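Local coordinates for chitin-binding type-4 domain-containing protein (Photorhabdus laumondii subsp. laumondii, PDB 6T5Z), which is a copper-dependent lytic polysaccharide monooxygenase of family AA10 that probably cleaves chitin by oxidation, at residues K71-A77 against D168-A174. Residue numbers count along the deposited sequence, not the author numbering.
Sequences KKIPITA and DTTISPA
Two strands pair in parallel: strand 73-76 lies along the C-terminal end of strand 161-172, on the flank of the immunoglobulin-like beta-sandwich of the AA10 monooxygenases and away from the copper site. On its other side strand 161-172 pairs antiparallel with strand 148-156: the backbones of Thr169 and His148 are hydrogen-bonded, and Ile171 bonds Gly146 just before that strand. Both segments are extended, their axes 4.5 Å apart at closest approach and crossing at -35°, the normal sense of strand twist. The bridges run Ile73 to Thr169, Pro74 to Thr170, Ile75 to Ile171 and Thr76 to Ser172.

As in any parallel ladder, Ile73 and Ile75 straddle the partner residues: Ile73 N donates to Asp168 O (2.8 Å), Thr170 N to Ile73 O (2.9 Å), Ile75 N to Thr170 O (3.0 Å), Ser172 N to Ile75 O (2.8 Å) and Ala77 N to Ser172 O (2.9 Å). Pro74 fits because its nitrogen needs no partner; its CA makes a CA-H...O contact with Thr170 O at 3.5 Å.

Ile73, Ile75, Thr169 and Ile171 share one face. There Ile75, chi1 p and chi2 t, brings CD1 to 3.7 Å from Ile171 CG1, and Ala77 CB sits 3.9 Å from Ile171 CG2. Pro74, Thr76, Thr170 and Ser172 take the other face. At the N-terminal end the Asp168 carboxylate salt-bridges Arg10 and accepts from Tyr147, whose ring receives Lys72 in a cation-pi contact, while Lys72 NZ hydrogen-bonds the backbone oxygens of Glu67 and Trp70. One water closes this end, donating to Lys71 O and Asp168 OD1, each at 2.7 Å.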
loop_
_atom_site.group_PDB
_atom_site.type_symbol
_atom_site.label_atom_id
_atom_site.label_comp_id
_atom_site.label_asym_id
_atom_site.label_seq_id
_atom_site.Cartn_x
_atom_site.Cartn_y
_atom_site.Cartn_z
ATOM N N LYS A 71 4.273 -12.859 -1.188
ATOM C CA LYS A 71 3.733 -13.452 0.023
ATOM C C LYS A 71 2.480 -12.687 0.428
ATOM O O LYS A 71 2.483 -11.455 0.461
ATOM C CB LYS A 71 4.778 -13.398 1.130
ATOM C CG LYS A 71 4.244 -13.713 2.511
ATOM C CD LYS A 71 4.018 -15.197 2.691
ATOM C CE LYS A 71 3.616 -15.508 4.138
ATOM N NZ LYS A 71 2.364 -14.797 4.547
ATOM N N LYS A 72 1.408 -13.414 0.722
ATOM C CA LYS A 72 0.110 -12.819 0.994
ATOM C C LYS A 72 -0.217 -12.918 2.480
ATOM O O LYS A 72 -0.092 -13.987 3.083
ATOM C CB LYS A 72 -0.973 -13.500 0.153
ATOM C CG LYS A 72 -0.687 -13.412 -1.346
ATOM C CD LYS A 72 -1.465 -14.392 -2.200
ATOM C CE LYS A 72 -0.976 -14.332 -3.646
ATOM N NZ LYS A 72 0.387 -14.960 -3.785
ATOM N N ILE A 73 -0.661 -11.814 3.063
ATOM C CA ILE A 73 -1.101 -11.827 4.457
ATOM C C ILE A 73 -2.518 -12.385 4.495
ATOM O O ILE A 73 -3.401 -11.860 3.797
ATOM C CB ILE A 73 -1.073 -10.414 5.078
ATOM C CG1 ILE A 73 0.289 -9.734 4.867
ATOM C CG2 ILE A 73 -1.431 -10.484 6.550
ATOM C CD1 ILE A 73 1.469 -10.473 5.509
ATOM N N PRO A 74 -2.789 -13.423 5.285
ATOM C CA PRO A 74 -4.170 -13.907 5.422
ATOM C C PRO A 74 -4.996 -12.976 6.297
ATOM O O PRO A 74 -4.601 -12.636 7.413
ATOM C CB PRO A 74 -4.007 -15.286 6.073
ATOM C CG PRO A 74 -2.662 -15.239 6.758
ATOM C CD PRO A 74 -1.802 -14.268 5.993
ATOM N N ILE A 75 -6.162 -12.578 5.788
ATOM C CA ILE A 75 -7.076 -11.716 6.523
ATOM C C ILE A 75 -8.505 -12.184 6.280
ATOM O O ILE A 75 -8.821 -12.800 5.262
ATOM C CB ILE A 75 -6.928 -10.222 6.136
ATOM C CG1 ILE A 75 -7.122 -10.022 4.641
ATOM C CG2 ILE A 75 -5.574 -9.676 6.555
ATOM C CD1 ILE A 75 -7.219 -8.544 4.241
ATOM N N THR A 76 -9.377 -11.903 7.244
ATOM C CA THR A 76 -10.793 -12.204 7.107
ATOM C C THR A 76 -11.543 -10.930 6.749
ATOM O O THR A 76 -11.253 -9.854 7.285
ATOM C CB THR A 76 -11.364 -12.816 8.389
ATOM O OG1 THR A 76 -10.700 -14.054 8.660
ATOM C CG2 THR A 76 -12.860 -13.086 8.241
ATOM N N ALA A 77 -12.485 -11.054 5.820
ATOM C CA ALA A 77 -13.254 -9.904 5.372
ATOM C C ALA A 77 -13.970 -9.247 6.544
ATOM O O ALA A 77 -14.342 -9.894 7.532
ATOM C CB ALA A 77 -14.267 -10.310 4.300
ATOM N N ASP A 168 -0.210 -7.306 -0.145
ATOM C CA ASP A 168 -0.775 -8.515 -0.728
ATOM C C ASP A 168 -1.548 -9.281 0.332
ATOM O O ASP A 168 -1.029 -9.534 1.425
ATOM C CB ASP A 168 0.328 -9.401 -1.307
ATOM C CG ASP A 168 1.085 -8.709 -2.406
ATOM O OD1 ASP A 168 2.189 -8.192 -2.134
ATOM O OD2 ASP A 168 0.554 -8.668 -3.536
ATOM N N THR A 169 -2.790 -9.640 0.017
ATOM C CA THR A 169 -3.664 -10.272 0.997
ATOM C C THR A 169 -4.384 -11.452 0.370
ATOM O O THR A 169 -4.682 -11.453 -0.826
ATOM C CB THR A 169 -4.726 -9.289 1.561
ATOM O OG1 THR A 169 -5.627 -8.898 0.516
ATOM C CG2 THR A 169 -4.071 -8.041 2.131
ATOM N N THR A 170 -4.661 -12.455 1.203
ATOM C CA THR A 170 -5.597 -13.532 0.892
ATOM C C THR A 170 -6.798 -13.341 1.815
ATOM O O THR A 170 -6.681 -13.519 3.031
ATOM C CB THR A 170 -4.971 -14.912 1.089
ATOM O OG1 THR A 170 -3.945 -15.115 0.117
ATOM C CG2 THR A 170 -6.022 -15.997 0.901
ATOM N N ILE A 171 -7.944 -12.963 1.245
ATOM C CA ILE A 171 -9.130 -12.588 2.018
ATOM C C ILE A 171 -10.094 -13.771 2.124
ATOM O O ILE A 171 -10.582 -14.289 1.110
ATOM C CB ILE A 171 -9.833 -11.368 1.398
ATOM C CG1 ILE A 171 -8.884 -10.169 1.413
ATOM C CG2 ILE A 171 -11.107 -11.060 2.166
ATOM C CD1 ILE A 171 -9.442 -8.878 0.772
ATOM N N SER A 172 -10.387 -14.201 3.387
ATOM C CA SER A 172 -11.432 -15.206 3.538
ATOM C C SER A 172 -12.783 -14.524 3.705
ATOM O O SER A 172 -12.861 -13.453 4.319
ATOM C CB SER A 172 -11.164 -16.096 4.746
ATOM O OG SER A 172 -9.883 -16.689 4.653
ATOM N N PRO A 173 -13.847 -15.113 3.159
ATOM C CA PRO A 173 -15.173 -14.505 3.301
ATOM C C PRO A 173 -15.509 -14.210 4.757
ATOM O O PRO A 173 -15.142 -14.961 5.664
ATOM C CB PRO A 173 -16.104 -15.568 2.707
ATOM C CG PRO A 173 -15.245 -16.275 1.704
ATOM C CD PRO A 173 -13.884 -16.336 2.336
ATOM N N ALA A 174 -16.175 -13.080 4.974
ATOM C CA ALA A 174 -16.550 -12.647 6.317
ATOM C C ALA A 174 -17.208 -13.773 7.112
ATOM O O ALA A 174 -18.166 -14.403 6.658
ATOM C CB ALA A 174 -17.481 -11.441 6.238
ATOM O OXT ALA A 174 -16.791 -14.079 8.231
HETATM O O HOH W 1 3.771 -9.165 -0.189
#